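Local atomic coordinates of putative sugar ABC transporter (PDB entry 5ULB), a protein that binds 5-methylseleno-ribose and, as a putative periplasmic methylthioribose-binding protein, probably delivers such sugars to an ABC transporter. Residues 175-180 / 198-203; 25-30 / 86-91. All blocks are in the same frame, centred on the assembly; numbering follows the deposited sequence. Where two conformers were deposited one is given.

In the fold
Both contacts reach the same mixed sheet of a periplasmic sugar-binding protein, but in different halves of it. Contact 2 comes first along the chain and is complete before contact 1 begins. It joins the end of strand 21-26 to the segment 86-91, which leads into helix 89-98. Contact 1 joins strand 173-179, an outermost strand of the sheet, to the end of helix 186-200. Their centres lie about 30 Å apart and their nearest atoms about 11 Å apart, so they do not touch. Contact 2 borders the sugar site, with Leu28 in the pocket. Contact 1 is surface packing that holds no pocket residue, its centre about 26 Å from that of the chain.

Contact 1 (175-180 / 198-203); sequences ELESIG and LAKYPK
Leu176 on strand 173-179 and Tyr201, just past the end of helix 186-200, have their CA atoms 9.0 Å apart, the nearest CA pair of the two segments. They belong to the alpha/beta fold of a periplasmic binding protein lobe, where the helix that follows strand 173-179 packs against the edge of the sheet. Leu176 CD1 sits over the centre of one face of the Tyr201 ring, a CH-pi contact 4.0 Å from the centroid and 8° off the ring normal. CD2 of the same leucine lies nearer the CE1 side. Ile206 touches both side chains. Next to this apolar pair, Glu177 and Lys200 form a salt bridge, their side chains crossing at about a right angle. The glutamate chain is extended beyond CG, while the lysine bends at chi3. Lys200 NZ donates to the syn lone pair of Glu177 OE2 at 2.8 Å. Two waters complete the polar side. One lies at the edge of the Tyr201 ring, in its plane, and accepts from Tyr201 OH. It donates to Leu176 O and, at 2.7 Å, to Glu177 OE2. The second donates to Leu176 O at 2.9 Å and to Tyr201 OH at 3.1 Å.

Contact 2 (25-30 / 86-91); sequences IRNLGS and DPYSTE
The nearest CA atoms are those of Asn27, one residue beyond strand 21-26, and Ser89 in helix 89-98, 11.1 Å apart, so the backbones stay well separated. The Tyr88 ring spans most of the gap and its OH comes up to the Asn27 amide. The two side chains approach from opposite directions. Asn27 ND2 and Tyr88 OH are 3.4 Å apart, but the angle is too poor for a hydrogen bond. The amide and ring planes stand 81° apart. Asn27 CG is anti to the backbone N (chi1 -163°), which places ND2 beside Tyr88 OH. What joins the two groups is a shared partner: Asp61 OD1 is hydrogen-bonded to both Asn27 ND2 and Tyr88 OH. Asn27 ND2 also bonds Gln83 O, and its OD1 bonds Ser57 OG. Tyr88 OH has a further bond with Arg85 N. The buried amide is thus held at both its polar atoms, which fixes its rotation. The Asn27 side chain is about 8 Å from the bound 5-Se-methyl-5-seleno-ribofuranose, which Leu28 touches. The arrangement is one of loops at strand ends, where the periplasmic binding protein fold places its ligand pocket.

Contact 1 (175-180 / 198-203)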
loop_
_atom_site.group_PDB
_atom_site.type_symbol
_atom_site.label_atom_id
_atom_site.label_comp_id
_atom_site.label_asym_id
_atom_site.label_seq_id
_atom_site.Cartn_x
_atom_site.Cartn_y
_atom_site.Cartn_z
ATOM N N GLU A 175 7.530 -0.462 24.325
ATOM C CA GLU A 175 6.244 -0.285 23.728
ATOM C C GLU A 175 5.227 -0.137 24.855
ATOM O O GLU A 175 4.948 -1.079 25.582
ATOM C CB GLU A 175 5.880 -1.484 22.901
ATOM C CG GLU A 175 4.525 -1.349 22.207
ATOM C CD GLU A 175 4.027 -2.642 21.580
ATOM O OE1 GLU A 175 4.716 -3.178 20.698
ATOM O OE2 GLU A 175 2.898 -3.148 21.925
ATOM N N LEU A 176 4.680 1.049 24.963
ATOM C CA LEU A 176 3.643 1.311 25.999
ATOM C C LEU A 176 2.351 0.607 25.630
ATOM O O LEU A 176 1.682 0.062 26.519
ATOM C CB LEU A 176 3.472 2.798 26.231
ATOM C CG LEU A 176 4.626 3.573 26.731
ATOM C CD1 LEU A 176 4.281 5.040 26.626
ATOM C CD2 LEU A 176 5.088 3.120 28.061
ATOM N N GLU A 177 1.929 0.723 24.360
ATOM C CA GLU A 177 0.670 0.227 23.846
ATOM C C GLU A 177 0.765 0.131 22.350
ATOM O O GLU A 177 1.523 0.854 21.715
ATOM C CB GLU A 177 -0.494 1.256 24.238
ATOM C CG GLU A 177 -1.811 0.600 24.287
ATOM C CD GLU A 177 -2.820 1.405 25.052
ATOM O OE1 GLU A 177 -3.979 1.243 24.588
ATOM O OE2 GLU A 177 -2.511 2.056 26.151
ATOM N N SER A 178 -0.115 -0.725 21.810
ATOM C CA SER A 178 -0.401 -0.786 20.410
ATOM C C SER A 178 -1.900 -0.527 20.151
ATOM O O SER A 178 -2.706 -1.099 20.864
ATOM C CB SER A 178 0.030 -2.153 19.868
ATOM O OG SER A 178 -0.090 -2.186 18.433
ATOM N N ILE A 179 -2.177 0.263 19.150
ATOM C CA ILE A 179 -3.503 0.735 18.795
ATOM C C ILE A 179 -3.713 0.545 17.359
ATOM O O ILE A 179 -2.801 0.833 16.562
ATOM C CB ILE A 179 -3.565 2.355 18.917
ATOM C CG1 ILE A 179 -3.557 2.774 20.289
ATOM C CG2 ILE A 179 -4.754 3.030 18.144
ATOM C CD1 ILE A 179 -3.279 4.270 20.453
ATOM N N GLY A 180 -4.946 0.173 16.930
ATOM C CA GLY A 180 -5.297 0.253 15.540
ATOM C C GLY A 180 -6.425 -0.694 15.151
ATOM O O GLY A 180 -6.407 -1.815 15.570
ATOM N N LEU A 198 -2.757 9.434 25.165
ATOM C CA LEU A 198 -2.065 10.658 25.580
ATOM C C LEU A 198 -2.476 11.090 27.004
ATOM O O LEU A 198 -1.691 11.654 27.795
ATOM C CB LEU A 198 -2.344 11.759 24.630
ATOM C CG LEU A 198 -1.781 11.594 23.213
ATOM C CD1 LEU A 198 -2.253 12.723 22.303
ATOM C CD2 LEU A 198 -0.249 11.610 23.201
ATOM N N ALA A 199 -3.737 10.801 27.340
ATOM C CA ALA A 199 -4.206 11.136 28.698
ATOM C C ALA A 199 -3.674 10.227 29.764
ATOM O O ALA A 199 -3.519 10.627 30.930
ATOM C CB ALA A 199 -5.714 11.116 28.692
ATOM N N LYS A 200 -3.403 8.966 29.402
ATOM C CA LYS A 200 -2.807 8.009 30.331
ATOM C C LYS A 200 -1.304 8.247 30.562
ATOM O O LYS A 200 -0.810 7.938 31.674
ATOM C CB LYS A 200 -2.993 6.567 29.828
ATOM C CG LYS A 200 -4.374 6.063 29.912
ATOM C CD LYS A 200 -4.571 4.566 29.641
ATOM C CE LYS A 200 -3.934 4.139 28.370
ATOM N NZ LYS A 200 -4.219 2.698 28.226
ATOM N N TYR A 201 -0.642 8.856 29.556
ATOM C CA TYR A 201 0.822 9.060 29.618
ATOM C C TYR A 201 1.099 10.516 29.268
ATOM O O TYR A 201 1.269 10.887 28.106
ATOM C CB TYR A 201 1.447 8.130 28.555
ATOM C CG TYR A 201 1.305 6.685 28.768
ATOM C CD1 TYR A 201 1.995 6.060 29.788
ATOM C CD2 TYR A 201 0.423 5.930 28.037
ATOM C CE1 TYR A 201 1.825 4.679 30.013
ATOM C CE2 TYR A 201 0.306 4.554 28.190
ATOM C CZ TYR A 201 0.940 3.959 29.221
ATOM O OH TYR A 201 0.852 2.577 29.392
ATOM N N PRO A 202 1.016 11.342 30.305
ATOM C CA PRO A 202 1.192 12.834 30.092
ATOM C C PRO A 202 2.571 13.216 29.544
ATOM O O PRO A 202 3.514 12.389 29.446
ATOM C CB PRO A 202 0.961 13.409 31.442
ATOM C CG PRO A 202 0.193 12.403 32.206
ATOM C CD PRO A 202 0.741 11.051 31.713
ATOM N N LYS A 203 2.666 14.462 29.164
ATOM C CA LYS A 203 3.849 15.034 28.531
ATOM C C LYS A 203 5.108 14.617 29.293
ATOM O O LYS A 203 5.269 14.764 30.516
ATOM C CB LYS A 203 3.661 16.589 28.396
ATOM C CG LYS A 203 4.695 17.282 27.637
ATOM C CD LYS A 203 4.457 18.742 27.460
ATOM C CE LYS A 203 3.101 19.098 26.858
ATOM N NZ LYS A 203 3.142 20.577 26.608
HETATM O O HOH W 1 -0.748 1.279 28.033
HETATM O O HOH W 2 2.589 0.013 29.288
#

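Contact 2 (25-30 / 86-91)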
loop_
_atom_site.group_PDB
_atom_site.type_symbol
_atom_site.label_atom_id
_atom_site.label_comp_id
_atom_site.label_asym_id
_atom_site.label_seq_id
_atom_site.Cartn_x
_atom_site.Cartn_y
_atom_site.Cartn_z
ATOM N N ILE A 25 -10.491 -6.219 -6.417
ATOM C CA ILE A 25 -11.176 -6.347 -5.127
ATOM C C ILE A 25 -10.099 -6.109 -4.081
ATOM O O ILE A 25 -9.126 -6.875 -3.983
ATOM C CB ILE A 25 -11.886 -7.677 -4.968
ATOM C CG1 ILE A 25 -12.818 -8.020 -6.125
ATOM C CG2 ILE A 25 -12.696 -7.587 -3.651
ATOM C CD1 ILE A 25 -12.220 -8.792 -7.242
ATOM N N ARG A 26 -10.332 -5.106 -3.238
ATOM C CA ARG A 26 -9.380 -4.704 -2.204
ATOM C C ARG A 26 -10.103 -4.786 -0.854
ATOM O O ARG A 26 -11.211 -4.247 -0.666
ATOM C CB ARG A 26 -8.726 -3.379 -2.469
ATOM C CG ARG A 26 -7.799 -2.850 -1.393
ATOM C CD ARG A 26 -6.806 -1.868 -1.972
ATOM N NE ARG A 26 -6.130 -1.145 -0.932
ATOM C CZ ARG A 26 -4.818 -0.840 -0.911
ATOM N NH1 ARG A 26 -3.910 -1.504 -1.649
ATOM N NH2 ARG A 26 -4.399 -0.043 0.030
ATOM N N ASN A 27 -9.448 -5.415 0.153
ATOM C CA ASN A 27 -10.040 -5.680 1.440
ATOM C C ASN A 27 -9.890 -4.569 2.463
ATOM O O ASN A 27 -9.508 -4.839 3.605
ATOM C CB ASN A 27 -9.474 -7.000 1.974
ATOM C CG ASN A 27 -10.256 -7.620 3.078
ATOM O OD1 ASN A 27 -11.474 -7.432 3.220
ATOM N ND2 ASN A 27 -9.579 -8.508 3.839
ATOM N N LEU A 28 -10.122 -3.316 2.025
ATOM C CA LEU A 28 -10.018 -2.155 2.848
ATOM C C LEU A 28 -11.137 -1.200 2.499
ATOM O O LEU A 28 -11.949 -1.490 1.593
ATOM C CB LEU A 28 -8.618 -1.481 2.749
ATOM C CG LEU A 28 -7.432 -2.314 3.250
ATOM C CD1 LEU A 28 -6.167 -1.579 2.924
ATOM C CD2 LEU A 28 -7.536 -2.483 4.752
ATOM N N GLY A 29 -11.213 -0.083 3.205
ATOM C CA GLY A 29 -12.059 1.036 2.853
ATOM C C GLY A 29 -11.338 2.082 2.047
ATOM O O GLY A 29 -10.322 1.806 1.398
ATOM N N SER A 30 -11.843 3.315 2.065
ATOM C CA SER A 30 -11.338 4.385 1.223
ATOM C C SER A 30 -10.279 5.246 1.876
ATOM O O SER A 30 -10.310 6.480 1.742
ATOM C CB SER A 30 -12.511 5.180 0.651
ATOM O OG SER A 30 -13.307 5.698 1.716
ATOM N N ASP A 86 -5.925 -14.750 5.192
ATOM C CA ASP A 86 -6.225 -16.120 5.590
ATOM C C ASP A 86 -7.548 -16.143 6.343
ATOM O O ASP A 86 -7.915 -15.178 6.981
ATOM C CB ASP A 86 -5.094 -16.594 6.583
ATOM C CG ASP A 86 -3.817 -17.122 5.858
ATOM O OD1 ASP A 86 -3.972 -17.873 4.859
ATOM O OD2 ASP A 86 -2.742 -16.805 6.392
ATOM N N PRO A 87 -8.268 -17.237 6.271
ATOM C CA PRO A 87 -7.880 -18.558 5.697
ATOM C C PRO A 87 -8.295 -18.738 4.273
ATOM O O PRO A 87 -7.918 -19.758 3.643
ATOM C CB PRO A 87 -8.731 -19.535 6.534
ATOM C CG PRO A 87 -9.948 -18.781 6.841
ATOM C CD PRO A 87 -9.484 -17.343 7.124
ATOM N N TYR A 88 -9.059 -17.795 3.743
ATOM C CA TYR A 88 -9.802 -18.087 2.491
ATOM C C TYR A 88 -9.054 -17.780 1.150
ATOM O O TYR A 88 -9.518 -18.235 0.080
ATOM C CB TYR A 88 -11.167 -17.331 2.528
ATOM C CG TYR A 88 -10.915 -15.837 2.743
ATOM C CD1 TYR A 88 -10.554 -15.047 1.698
ATOM C CD2 TYR A 88 -10.999 -15.255 4.061
ATOM C CE1 TYR A 88 -10.311 -13.688 1.858
ATOM C CE2 TYR A 88 -10.709 -13.927 4.245
ATOM C CZ TYR A 88 -10.362 -13.105 3.118
ATOM O OH TYR A 88 -10.032 -11.803 3.322
ATOM N N SER A 89 -8.023 -16.940 1.213
ATOM C CA SER A 89 -7.513 -16.418 -0.026
ATOM C C SER A 89 -6.879 -17.439 -0.940
ATOM O O SER A 89 -7.007 -17.360 -2.172
ATOM C CB SER A 89 -6.560 -15.204 0.151
ATOM O OG SER A 89 -7.263 -14.090 0.649
ATOM N N THR A 90 -6.209 -18.430 -0.336
ATOM C CA THR A 90 -5.592 -19.430 -1.205
ATOM C C THR A 90 -6.614 -20.173 -2.050
ATOM O O THR A 90 -6.366 -20.388 -3.232
ATOM C CB THR A 90 -4.778 -20.389 -0.332
ATOM O OG1 THR A 90 -3.714 -19.694 0.350
ATOM C CG2 THR A 90 -4.137 -21.479 -1.098
ATOM N N GLU A 91 -7.694 -20.714 -1.459
ATOM C CA GLU A 91 -8.659 -21.497 -2.204
ATOM C C GLU A 91 -9.363 -20.559 -3.176
ATOM O O GLU A 91 -9.722 -20.965 -4.268
ATOM C CB GLU A 91 -9.659 -22.185 -1.257
ATOM C CG GLU A 91 -9.021 -23.452 -0.701
ATOM C CD GLU A 91 -8.935 -24.534 -1.789
ATOM O OE1 GLU A 91 -7.875 -25.155 -1.963
ATOM O OE2 GLU A 91 -9.939 -24.709 -2.506
#